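Long-range contacts in nitrite transporter NirC (Salmonella enterica subsp. enterica serovar Typhimurium, PDB 4FC4), which catalyses nitrite uptake and nitrite export across the cytoplasmic membrane, as a pentameric channel of the formate/nitrite transporter family: residues Ala11-Ile16 against Ala93-His98; Asn7-Asn12 against Thr84-Leu89; Ile43-Leu48 against Gly62-Ile67; Val117-Leu122 against Asn201-Ala206. One frame throughout, in Å; residues are numbered along the deposited sequence.

Contact 1: Ala11-Ile16 against Ala93-His98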
loop_
_atom_site.group_PDB
_atom_site.type_symbol
_atom_site.label_atom_id
_atom_site.label_comp_id
_atom_site.label_asym_id
_atom_site.label_seq_id
_atom_site.Cartn_x
_atom_site.Cartn_y
_atom_site.Cartn_z
ATOM N N ALA B 11 -16.903 -27.457 -4.234
ATOM C CA ALA B 11 -17.410 -27.686 -2.877
ATOM C C ALA B 11 -18.270 -26.476 -2.527
ATOM O O ALA B 11 -19.342 -26.619 -1.964
ATOM C CB ALA B 11 -16.301 -27.884 -1.870
ATOM N N ASN B 12 -17.846 -25.288 -2.924
ATOM C CA ASN B 12 -18.668 -24.124 -2.684
ATOM C C ASN B 12 -20.070 -24.209 -3.361
ATOM O O ASN B 12 -21.097 -23.769 -2.825
ATOM C CB ASN B 12 -17.913 -22.915 -3.145
ATOM C CG ASN B 12 -18.519 -21.626 -2.645
ATOM O OD1 ASN B 12 -18.936 -21.512 -1.493
ATOM N ND2 ASN B 12 -18.583 -20.649 -3.518
ATOM N N ALA B 13 -20.118 -24.800 -4.541
ATOM C CA ALA B 13 -21.350 -24.870 -5.266
ATOM C C ALA B 13 -22.344 -25.791 -4.542
ATOM O O ALA B 13 -23.543 -25.438 -4.431
ATOM C CB ALA B 13 -21.070 -25.313 -6.679
ATOM N N ALA B 14 -21.858 -26.942 -4.045
ATOM C CA ALA B 14 -22.678 -27.848 -3.187
ATOM C C ALA B 14 -23.168 -27.172 -1.904
ATOM O O ALA B 14 -24.306 -27.384 -1.479
ATOM C CB ALA B 14 -21.987 -29.202 -2.883
ATOM N N ARG B 15 -22.326 -26.334 -1.327
ATOM C CA ARG B 15 -22.671 -25.566 -0.136
ATOM C C ARG B 15 -23.753 -24.561 -0.428
ATOM O O ARG B 15 -24.662 -24.418 0.390
ATOM C CB ARG B 15 -21.447 -24.819 0.422
ATOM C CG ARG B 15 -21.689 -24.204 1.795
ATOM C CD ARG B 15 -20.696 -23.099 2.138
ATOM N NE ARG B 15 -20.472 -22.120 1.068
ATOM C CZ ARG B 15 -21.208 -21.012 0.857
ATOM N NH1 ARG B 15 -22.272 -20.742 1.606
ATOM N NH2 ARG B 15 -20.914 -20.181 -0.141
ATOM N N ILE B 16 -23.626 -23.854 -1.568
ATOM C CA ILE B 16 -24.646 -22.918 -2.038
ATOM C C ILE B 16 -25.979 -23.662 -2.248
ATOM O O ILE B 16 -27.020 -23.243 -1.749
ATOM C CB ILE B 16 -24.196 -22.206 -3.330
ATOM C CG1 ILE B 16 -23.071 -21.198 -3.051
ATOM C CG2 ILE B 16 -25.378 -21.517 -4.040
ATOM C CD1 ILE B 16 -22.329 -20.792 -4.312
ATOM N N ALA B 93 -17.830 -30.732 -12.051
ATOM C CA ALA B 93 -17.248 -31.684 -11.097
ATOM C C ALA B 93 -18.216 -32.775 -10.653
ATOM O O ALA B 93 -17.799 -33.787 -10.097
ATOM C CB ALA B 93 -16.750 -30.944 -9.881
ATOM N N GLY B 94 -19.505 -32.574 -10.892
ATOM C CA GLY B 94 -20.531 -33.541 -10.482
ATOM C C GLY B 94 -21.063 -33.290 -9.079
ATOM O O GLY B 94 -21.822 -34.076 -8.590
ATOM N N THR B 95 -20.686 -32.185 -8.421
ATOM C CA THR B 95 -21.202 -31.925 -7.055
ATOM C C THR B 95 -22.652 -31.383 -6.985
ATOM O O THR B 95 -23.326 -31.496 -5.954
ATOM C CB THR B 95 -20.274 -31.021 -6.237
ATOM O OG1 THR B 95 -20.274 -29.727 -6.824
ATOM C CG2 THR B 95 -18.845 -31.590 -6.143
ATOM N N ILE B 96 -23.115 -30.796 -8.076
ATOM C CA ILE B 96 -24.500 -30.373 -8.214
ATOM C C ILE B 96 -24.956 -30.713 -9.645
ATOM O O ILE B 96 -24.102 -30.970 -10.500
ATOM C CB ILE B 96 -24.644 -28.864 -7.958
ATOM C CG1 ILE B 96 -23.808 -28.067 -8.969
ATOM C CG2 ILE B 96 -24.222 -28.517 -6.521
ATOM C CD1 ILE B 96 -24.247 -26.631 -9.109
ATOM N N SER B 97 -26.272 -30.725 -9.911
ATOM C CA SER B 97 -26.804 -30.949 -11.267
ATOM C C SER B 97 -26.975 -29.641 -12.058
ATOM O O SER B 97 -27.023 -28.563 -11.458
ATOM C CB SER B 97 -28.155 -31.666 -11.198
ATOM O OG SER B 97 -29.136 -30.762 -10.737
ATOM N N HIS B 98 -27.050 -29.755 -13.397
ATOM C CA HIS B 98 -27.455 -28.678 -14.320
ATOM C C HIS B 98 -28.678 -28.003 -13.748
ATOM O O HIS B 98 -28.760 -26.758 -13.700
ATOM C CB HIS B 98 -27.825 -29.228 -15.725
ATOM C CG HIS B 98 -26.643 -29.456 -16.669
ATOM N ND1 HIS B 98 -26.257 -30.700 -17.075
ATOM C CD2 HIS B 98 -25.788 -28.542 -17.332
ATOM C CE1 HIS B 98 -25.207 -30.593 -17.930
ATOM N NE2 HIS B 98 -24.916 -29.270 -18.084
#
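Starting at Ala11, whose carbonyl O accepts from Arg15 N one turn on, the helix turns the Ala11 methyl away from residues 93-98. Asn12 and Arg15 keep to the far flank. The amide oxygen OD1 of Asn12 lies at the edge of the guanidinium, in its plane, and is gripped side-on by Arg15 NE at 3.0 Å and Arg15 NH2 at 2.7 Å; the NH2 bond comes in on a lone pair. Arg15 NH2 also forms a salt bridge to Glu78. Ala13 turns toward the loop and sets CB 4.2 Å from Ile96 CD1. That loop joins helix 80-93 to helix 98-125: Gly94, at positive phi, closes the former with a Schellman motif, and Ser97 N-caps the latter, its OG taking the backbone N-H of Gln100. Ala14 then gives the closest approach, its CA 3.7 Å from Ile96 CG2. Ile96 has CG1 between the backbone N and the carbonyl carbon (chi1 61°) and CG2 anti to the carbonyl carbon, and it uses both branches, CD1 on Ala13 and CG2 on Ala14. The Ala14 methyl lies 4.2 Å from Thr95 CB, while Thr95 OG1 hydrogen-bonds Ala10 O. Ile16 packs on His83 of helix 80-93.

Contact 2: Asn7-Asn12 against Thr84-Leu89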
loop_
_atom_site.group_PDB
_atom_site.type_symbol
_atom_site.label_atom_id
_atom_site.label_comp_id
_atom_site.label_asym_id
_atom_site.label_seq_id
_atom_site.Cartn_x
_atom_site.Cartn_y
_atom_site.Cartn_z
ATOM N N ASN B 7 -11.830 -27.836 -7.246
ATOM C CA ASN B 7 -12.551 -28.587 -6.192
ATOM C C ASN B 7 -13.126 -27.718 -5.105
ATOM O O ASN B 7 -14.231 -27.980 -4.665
ATOM C CB ASN B 7 -11.724 -29.713 -5.591
ATOM C CG ASN B 7 -11.481 -30.836 -6.583
ATOM O OD1 ASN B 7 -10.452 -31.501 -6.522
ATOM N ND2 ASN B 7 -12.404 -31.025 -7.526
ATOM N N LYS B 8 -12.390 -26.684 -4.691
ATOM C CA LYS B 8 -12.944 -25.650 -3.829
ATOM C C LYS B 8 -14.189 -24.936 -4.382
ATOM O O LYS B 8 -15.171 -24.751 -3.649
ATOM C CB LYS B 8 -11.864 -24.646 -3.454
ATOM C CG LYS B 8 -11.058 -25.019 -2.219
ATOM C CD LYS B 8 -9.565 -24.739 -2.401
ATOM C CE LYS B 8 -9.003 -23.974 -1.215
ATOM N NZ LYS B 8 -7.558 -23.775 -1.487
ATOM N N CYS B 9 -14.180 -24.571 -5.669
ATOM C CA CYS B 9 -15.373 -23.971 -6.291
ATOM C C CYS B 9 -16.558 -24.911 -6.344
ATOM O O CYS B 9 -17.705 -24.534 -6.099
ATOM C CB CYS B 9 -15.063 -23.546 -7.700
ATOM S SG CYS B 9 -13.869 -22.214 -7.808
ATOM N N ALA B 10 -16.252 -26.137 -6.711
ATOM C CA ALA B 10 -17.178 -27.221 -6.702
ATOM C C ALA B 10 -17.730 -27.543 -5.277
ATOM O O ALA B 10 -18.905 -27.873 -5.142
ATOM C CB ALA B 10 -16.504 -28.448 -7.325
ATOM N N ALA B 11 -16.903 -27.457 -4.234
ATOM C CA ALA B 11 -17.410 -27.686 -2.877
ATOM C C ALA B 11 -18.270 -26.476 -2.527
ATOM O O ALA B 11 -19.342 -26.619 -1.964
ATOM C CB ALA B 11 -16.301 -27.884 -1.870
ATOM N N ASN B 12 -17.846 -25.288 -2.924
ATOM C CA ASN B 12 -18.668 -24.124 -2.684
ATOM C C ASN B 12 -20.070 -24.209 -3.361
ATOM O O ASN B 12 -21.097 -23.769 -2.825
ATOM C CB ASN B 12 -17.913 -22.915 -3.145
ATOM C CG ASN B 12 -18.519 -21.626 -2.645
ATOM O OD1 ASN B 12 -18.936 -21.512 -1.493
ATOM N ND2 ASN B 12 -18.583 -20.649 -3.518
ATOM N N THR B 84 -22.182 -17.616 -11.096
ATOM C CA THR B 84 -22.112 -18.117 -12.490
ATOM C C THR B 84 -20.913 -19.067 -12.700
ATOM O O THR B 84 -21.080 -20.144 -13.368
ATOM C CB THR B 84 -22.084 -17.024 -13.579
ATOM O OG1 THR B 84 -20.877 -16.296 -13.476
ATOM C CG2 THR B 84 -23.271 -16.103 -13.510
ATOM N N MET B 85 -19.734 -18.662 -12.154
ATOM C CA MET B 85 -18.519 -19.517 -12.127
ATOM C C MET B 85 -18.616 -20.731 -11.204
ATOM O O MET B 85 -18.336 -21.850 -11.647
ATOM C CB MET B 85 -17.259 -18.732 -11.775
ATOM C CG MET B 85 -15.948 -19.526 -11.776
ATOM S SD MET B 85 -14.568 -18.388 -11.371
ATOM C CE MET B 85 -14.737 -18.198 -9.601
ATOM N N PHE B 86 -19.040 -20.527 -9.955
ATOM C CA PHE B 86 -18.972 -21.576 -8.940
ATOM C C PHE B 86 -19.832 -22.758 -9.377
ATOM O O PHE B 86 -19.406 -23.959 -9.371
ATOM C CB PHE B 86 -19.453 -21.057 -7.552
ATOM C CG PHE B 86 -18.470 -20.143 -6.830
ATOM C CD1 PHE B 86 -17.154 -20.549 -6.552
ATOM C CD2 PHE B 86 -18.872 -18.866 -6.390
ATOM C CE1 PHE B 86 -16.261 -19.698 -5.862
ATOM C CE2 PHE B 86 -17.987 -18.013 -5.710
ATOM C CZ PHE B 86 -16.683 -18.421 -5.456
ATOM N N LEU B 87 -21.066 -22.405 -9.744
ATOM C CA LEU B 87 -22.055 -23.388 -10.118
ATOM C C LEU B 87 -21.656 -24.138 -11.379
ATOM O O LEU B 87 -21.936 -25.317 -11.501
ATOM C CB LEU B 87 -23.430 -22.750 -10.230
ATOM C CG LEU B 87 -23.913 -22.051 -8.952
ATOM C CD1 LEU B 87 -25.337 -21.578 -9.148
ATOM C CD2 LEU B 87 -23.881 -22.982 -7.747
ATOM N N THR B 88 -20.945 -23.474 -12.281
ATOM C CA THR B 88 -20.516 -24.105 -13.523
ATOM C C THR B 88 -19.549 -25.242 -13.179
ATOM O O THR B 88 -19.768 -26.419 -13.594
ATOM C CB THR B 88 -19.855 -23.070 -14.472
ATOM O OG1 THR B 88 -20.890 -22.249 -15.041
ATOM C CG2 THR B 88 -19.062 -23.755 -15.585
ATOM N N LEU B 89 -18.511 -24.882 -12.416
ATOM C CA LEU B 89 -17.520 -25.820 -11.921
ATOM C C LEU B 89 -18.187 -26.913 -11.111
ATOM O O LEU B 89 -17.779 -28.070 -11.192
ATOM C CB LEU B 89 -16.409 -25.097 -11.109
ATOM C CG LEU B 89 -15.534 -24.227 -12.028
ATOM C CD1 LEU B 89 -14.516 -23.376 -11.290
ATOM C CD2 LEU B 89 -14.804 -25.114 -13.028
#
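The N-terminal helix 3-22 lies nearly square across helix 80-93 here, with the two segment axes 98° apart and 7.5 Å from each other at closest approach. Phe86 and Cys9 carry the crossing. The amide nitrogen ND2 of Asn12 sits over the middle of the Phe86 ring, 3.1 Å above its plane, and the amide plane stands at 82° to it, an arrangement consistent with an N-H to pi contact. Asn12 gets there because its CG is anti to the backbone N; its other end, OD1, is held by Arg15. Met85 CE takes the opposite face, 4.3 Å from the ring plane and offset toward the rim.

Helix 80-93 is the latter part of an interrupted transmembrane helix, as in other formate/nitrite channels, and this crossing ties the N-terminal helix to it. Cys9 comes in at the ring edge, CB 3.8 Å from Phe86 CD1. Cys9 SG makes an oblique sulfur-aromatic contact, 5.0 Å from the Phe86 centroid and 73° off the normal. From one turn further along, Leu89 brings CD1 to 3.6 Å from Cys9 CB and beside the sulfur. The Ala10 methyl rests 4.1 Å from Leu89 O. Beyond the contact, Phe86 also packs on Ile168 and Ile172 of helix 150-172, and Leu89 on Ile6.

Contact 3: Ile43-Leu48 against Gly62-Ile67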
loop_
_atom_site.group_PDB
_atom_site.type_symbol
_atom_site.label_atom_id
_atom_site.label_comp_id
_atom_site.label_asym_id
_atom_site.label_seq_id
_atom_site.Cartn_x
_atom_site.Cartn_y
_atom_site.Cartn_z
ATOM N N ILE B 43 -22.062 3.691 -3.883
ATOM C CA ILE B 43 -22.321 4.993 -3.304
ATOM C C ILE B 43 -20.960 5.679 -3.128
ATOM O O ILE B 43 -20.819 6.861 -3.492
ATOM C CB ILE B 43 -23.101 4.923 -1.967
ATOM C CG1 ILE B 43 -24.510 4.326 -2.201
ATOM C CG2 ILE B 43 -23.191 6.337 -1.375
ATOM C CD1 ILE B 43 -25.253 3.862 -0.971
ATOM N N LEU B 44 -19.949 4.922 -2.667
ATOM C CA LEU B 44 -18.637 5.512 -2.373
ATOM C C LEU B 44 -18.076 6.147 -3.649
ATOM O O LEU B 44 -17.677 7.318 -3.675
ATOM C CB LEU B 44 -17.651 4.476 -1.814
ATOM C CG LEU B 44 -16.168 4.930 -1.794
ATOM C CD1 LEU B 44 -15.985 6.287 -1.089
ATOM C CD2 LEU B 44 -15.328 3.868 -1.079
ATOM N N ILE B 45 -18.088 5.393 -4.736
ATOM C CA ILE B 45 -17.296 5.851 -5.887
ATOM C C ILE B 45 -18.074 6.899 -6.668
ATOM O O ILE B 45 -17.495 7.780 -7.233
ATOM C CB ILE B 45 -16.846 4.697 -6.800
ATOM C CG1 ILE B 45 -18.080 3.998 -7.415
ATOM C CG2 ILE B 45 -15.945 3.717 -6.041
ATOM C CD1 ILE B 45 -17.728 3.155 -8.637
ATOM N N PHE B 46 -19.396 6.830 -6.664
ATOM C CA PHE B 46 -20.172 7.944 -7.231
ATOM C C PHE B 46 -20.109 9.235 -6.415
ATOM O O PHE B 46 -20.101 10.292 -6.984
ATOM C CB PHE B 46 -21.580 7.501 -7.559
ATOM C CG PHE B 46 -21.630 6.753 -8.826
ATOM C CD1 PHE B 46 -21.162 5.417 -8.872
ATOM C CD2 PHE B 46 -22.030 7.392 -10.027
ATOM C CE1 PHE B 46 -21.138 4.705 -10.076
ATOM C CE2 PHE B 46 -22.032 6.682 -11.221
ATOM C CZ PHE B 46 -21.597 5.332 -11.238
ATOM N N THR B 47 -20.019 9.150 -5.092
ATOM C CA THR B 47 -19.781 10.325 -4.289
ATOM C C THR B 47 -18.453 10.947 -4.679
ATOM O O THR B 47 -18.345 12.163 -4.830
ATOM C CB THR B 47 -19.802 9.931 -2.791
ATOM O OG1 THR B 47 -21.062 9.244 -2.567
ATOM C CG2 THR B 47 -19.727 11.162 -1.854
ATOM N N LEU B 48 -17.428 10.131 -4.857
ATOM C CA LEU B 48 -16.142 10.684 -5.129
ATOM C C LEU B 48 -16.095 11.263 -6.545
ATOM O O LEU B 48 -15.597 12.383 -6.751
ATOM C CB LEU B 48 -15.046 9.635 -4.892
ATOM C CG LEU B 48 -14.918 9.130 -3.427
ATOM C CD1 LEU B 48 -13.882 7.994 -3.368
ATOM C CD2 LEU B 48 -14.519 10.257 -2.487
ATOM N N GLY B 62 -12.185 3.890 -9.978
ATOM C CA GLY B 62 -11.694 2.516 -10.127
ATOM C C GLY B 62 -10.906 2.152 -8.889
ATOM O O GLY B 62 -11.124 1.096 -8.317
ATOM N N ALA B 63 -10.006 3.041 -8.472
ATOM C CA ALA B 63 -9.127 2.777 -7.345
ATOM C C ALA B 63 -9.893 2.625 -6.001
ATOM O O ALA B 63 -9.341 2.132 -5.022
ATOM C CB ALA B 63 -8.043 3.867 -7.252
ATOM N N THR B 64 -11.138 3.064 -5.935
ATOM C CA THR B 64 -11.846 3.087 -4.651
ATOM C C THR B 64 -13.023 2.140 -4.654
ATOM O O THR B 64 -13.720 2.034 -3.651
ATOM C CB THR B 64 -12.306 4.511 -4.216
ATOM O OG1 THR B 64 -13.148 5.080 -5.244
ATOM C CG2 THR B 64 -11.087 5.445 -3.961
ATOM N N PHE B 65 -13.238 1.424 -5.752
ATOM C CA PHE B 65 -14.371 0.509 -5.808
ATOM C C PHE B 65 -14.064 -0.827 -5.135
ATOM O O PHE B 65 -14.987 -1.596 -4.813
ATOM C CB PHE B 65 -14.830 0.303 -7.238
ATOM C CG PHE B 65 -16.139 -0.458 -7.344
ATOM C CD1 PHE B 65 -17.286 0.019 -6.727
ATOM C CD2 PHE B 65 -16.219 -1.697 -8.071
ATOM C CE1 PHE B 65 -18.515 -0.681 -6.843
ATOM C CE2 PHE B 65 -17.424 -2.386 -8.174
ATOM C CZ PHE B 65 -18.583 -1.871 -7.567
ATOM N N GLY B 66 -12.763 -1.085 -4.871
ATOM C CA GLY B 66 -12.319 -2.341 -4.216
ATOM C C GLY B 66 -13.149 -2.861 -3.018
ATOM O O GLY B 66 -13.312 -4.071 -2.825
ATOM N N ILE B 67 -13.626 -1.950 -2.177
ATOM C CA ILE B 67 -14.404 -2.332 -1.006
ATOM C C ILE B 67 -15.568 -3.252 -1.406
ATOM O O ILE B 67 -15.927 -4.171 -0.655
ATOM C CB ILE B 67 -14.862 -1.080 -0.213
ATOM C CG1 ILE B 67 -15.771 -1.477 0.959
ATOM C CG2 ILE B 67 -15.537 -0.116 -1.163
ATOM C CD1 ILE B 67 -15.910 -0.439 2.022
#
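Ile45 and Thr64 bury more surface here than any other pair of residues, their side chains running antiparallel alongside one another. Ile45 CG2 comes tightly against Thr64 OG1, at 3.2 Å. That hydroxyl, set between the backbone N and the carbonyl carbon (chi1 57°), is no loose end: it hydrogen-bonds Val60 O, a turn back along the chain. Leu48 also leans on it, its CD1 3.5 Å from Thr64 OG1 and close to Thr64 CG2 as well.

The segments belong to the first two predicted transmembrane helices, consecutive in the chain and packed together in the membrane, with residues 62-67 leading from helix 57-63 into helix 67-75. Ile45 bridges two neighbours along this connection. Ile45 CG2, anti to the carbonyl carbon, also reaches Phe65 N at 3.6 Å, and Ile45 CD1 meets Phe65 CD1 at 3.7 Å, approaching the ring obliquely. Leu44, third in buried area, extends CD2 to Thr64 O (3.5 Å), with Ile67 CG2 at 4.0 Å from the same methyl. Leu44 also packs on Ala192 of a neighbouring subunit, and Ile67 on Trp185 of that subunit.

Contact 4: Val117-Leu122 against Asn201-Ala206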
loop_
_atom_site.group_PDB
_atom_site.type_symbol
_atom_site.label_atom_id
_atom_site.label_comp_id
_atom_site.label_asym_id
_atom_site.label_seq_id
_atom_site.Cartn_x
_atom_site.Cartn_y
_atom_site.Cartn_z
ATOM N N VAL B 117 -31.705 -2.576 -3.965
ATOM C CA VAL B 117 -32.773 -1.589 -3.849
ATOM C C VAL B 117 -32.772 -1.099 -2.416
ATOM O O VAL B 117 -32.989 0.091 -2.119
ATOM C CB VAL B 117 -34.144 -2.210 -4.176
ATOM C CG1 VAL B 117 -35.288 -1.305 -3.726
ATOM C CG2 VAL B 117 -34.245 -2.534 -5.660
ATOM N N PHE B 118 -32.486 -2.025 -1.503
ATOM C CA PHE B 118 -32.570 -1.700 -0.086
ATOM C C PHE B 118 -31.482 -0.732 0.371
ATOM O O PHE B 118 -31.797 0.237 1.090
ATOM C CB PHE B 118 -32.589 -2.952 0.767
ATOM C CG PHE B 118 -32.454 -2.701 2.268
ATOM C CD1 PHE B 118 -33.559 -2.269 3.030
ATOM C CD2 PHE B 118 -31.243 -2.960 2.918
ATOM C CE1 PHE B 118 -33.432 -2.094 4.404
ATOM C CE2 PHE B 118 -31.129 -2.797 4.294
ATOM C CZ PHE B 118 -32.219 -2.355 5.032
ATOM N N VAL B 119 -30.224 -0.965 -0.020
ATOM C CA VAL B 119 -29.153 -0.017 0.390
ATOM C C VAL B 119 -29.431 1.363 -0.291
ATOM O O VAL B 119 -29.123 2.437 0.274
ATOM C CB VAL B 119 -27.739 -0.569 0.075
ATOM C CG1 VAL B 119 -27.531 -0.595 -1.446
ATOM C CG2 VAL B 119 -26.626 0.258 0.775
ATOM N N ALA B 120 -30.064 1.349 -1.473
ATOM C CA ALA B 120 -30.374 2.624 -2.148
ATOM C C ALA B 120 -31.452 3.414 -1.382
ATOM O O ALA B 120 -31.349 4.660 -1.187
ATOM C CB ALA B 120 -30.756 2.406 -3.625
ATOM N N LEU B 121 -32.460 2.691 -0.905
ATOM C CA LEU B 121 -33.513 3.302 -0.077
ATOM C C LEU B 121 -32.947 4.016 1.170
ATOM O O LEU B 121 -33.360 5.146 1.486
ATOM C CB LEU B 121 -34.510 2.250 0.360
ATOM C CG LEU B 121 -35.702 1.896 -0.512
ATOM C CD1 LEU B 121 -36.628 0.992 0.331
ATOM C CD2 LEU B 121 -36.458 3.158 -0.972
ATOM N N LEU B 122 -32.073 3.328 1.901
ATOM C CA LEU B 122 -31.536 3.853 3.100
ATOM C C LEU B 122 -30.757 5.131 2.778
ATOM O O LEU B 122 -30.851 6.107 3.512
ATOM C CB LEU B 122 -30.598 2.837 3.785
ATOM C CG LEU B 122 -31.115 1.475 4.309
ATOM C CD1 LEU B 122 -29.905 0.656 4.806
ATOM C CD2 LEU B 122 -32.172 1.579 5.415
ATOM N N ASN B 201 -24.944 -2.430 -11.091
ATOM C CA ASN B 201 -25.853 -1.544 -11.808
ATOM C C ASN B 201 -27.192 -1.419 -11.088
ATOM O O ASN B 201 -27.791 -0.354 -11.066
ATOM C CB ASN B 201 -26.071 -1.979 -13.271
ATOM C CG ASN B 201 -24.869 -1.702 -14.194
ATOM O OD1 ASN B 201 -24.916 -2.070 -15.398
ATOM N ND2 ASN B 201 -23.799 -1.105 -13.671
ATOM N N MET B 202 -27.638 -2.510 -10.477
ATOM C CA MET B 202 -28.867 -2.527 -9.681
ATOM C C MET B 202 -28.894 -1.388 -8.665
ATOM O O MET B 202 -29.915 -0.701 -8.568
ATOM C CB MET B 202 -29.056 -3.855 -8.929
ATOM C CG MET B 202 -29.222 -5.086 -9.797
ATOM S SD MET B 202 -29.120 -6.635 -8.852
ATOM C CE MET B 202 -29.355 -7.812 -10.170
ATOM N N THR B 203 -27.807 -1.180 -7.920
ATOM C CA THR B 203 -27.779 -0.085 -6.955
ATOM C C THR B 203 -27.799 1.265 -7.709
ATOM O O THR B 203 -28.516 2.202 -7.358
ATOM C CB THR B 203 -26.566 -0.158 -5.969
ATOM O OG1 THR B 203 -26.729 -1.255 -5.052
ATOM C CG2 THR B 203 -26.514 1.105 -5.116
ATOM N N LEU B 204 -27.007 1.381 -8.767
ATOM C CA LEU B 204 -26.943 2.653 -9.470
ATOM C C LEU B 204 -28.339 2.983 -9.972
ATOM O O LEU B 204 -28.813 4.132 -9.823
ATOM C CB LEU B 204 -25.973 2.588 -10.631
ATOM C CG LEU B 204 -25.915 3.929 -11.336
ATOM C CD1 LEU B 204 -25.313 5.027 -10.447
ATOM C CD2 LEU B 204 -25.140 3.679 -12.610
ATOM N N PHE B 205 -28.997 1.977 -10.559
ATOM C CA PHE B 205 -30.297 2.209 -11.127
ATOM C C PHE B 205 -31.304 2.632 -10.093
ATOM O O PHE B 205 -32.182 3.447 -10.396
ATOM C CB PHE B 205 -30.785 1.032 -11.959
ATOM C CG PHE B 205 -29.993 0.822 -13.238
ATOM C CD1 PHE B 205 -29.568 1.885 -13.990
ATOM C CD2 PHE B 205 -29.656 -0.454 -13.674
ATOM C CE1 PHE B 205 -28.829 1.688 -15.154
ATOM C CE2 PHE B 205 -28.927 -0.658 -14.842
ATOM C CZ PHE B 205 -28.509 0.417 -15.581
ATOM N N ALA B 206 -31.144 2.145 -8.852
ATOM C CA ALA B 206 -32.152 2.389 -7.820
ATOM C C ALA B 206 -31.929 3.825 -7.285
ATOM O O ALA B 206 -32.890 4.625 -7.113
ATOM C CB ALA B 206 -32.108 1.303 -6.738
#
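Val119 and Thr203 cross at about a right angle, the valine laying one branch, CG1, against the threonine fork. Val119 CG1 occupies the crowded position between backbone N and carbonyl carbon (chi1 69°), 3.8 Å from Thr203 OG1 and 4.2 Å from Thr203 CG2. Beside this pair the meeting is methyl to methyl: Ala120 and Ala206 each point toward the opposite helix, with Ala120 CB 3.6 Å from Ala206 CB. Val117 turns its side chain away, so the backbone is what it offers, its CA 4.1 Å from Ala206 CB. With alanines meeting here, the segment axes come within 8.4 Å, running in broadly the same direction at 38°. No hydrogen bond spans the gap.

Helices 177-192 and 198-209 are the two halves of an interrupted transmembrane helix, as in other formate/nitrite channels, and Met202 extends the seam along helix 98-125 onto Trp109, Leu113 and Ser116. Phe205 leaves the interface to pack on helices 137-147 and 219-248. Val119 also packs on Leu159 of a neighbouring subunit, and Phe118, turned away from helix 198-209, makes a T-shaped stack with Phe240 of that subunit.

The four contacts form two groups on opposite sides of the chain's centre. Contacts 1 and 2 share Ala11 and Asn12 on helix 3-22, and their centres are 6 Å apart. A probable hydrogen bond joins them, Thr95 OG1 to Ala10 O at 2.9 Å, and Ala13 CB packs 3.4 Å from Phe86 O. Contacts 3 and 4, with centres 15 Å apart, meet where Phe46 CE2 touches Leu204 CD1 at 3.8 Å; both also pack against a neighbouring subunit, whereas contacts 1 and 2 touch no other chain. Between the groups the nearest atoms, those of contacts 2 and 4, are about 11 Å apart, and helix 80-93 runs on into helix 98-125 through the loop of contact 1.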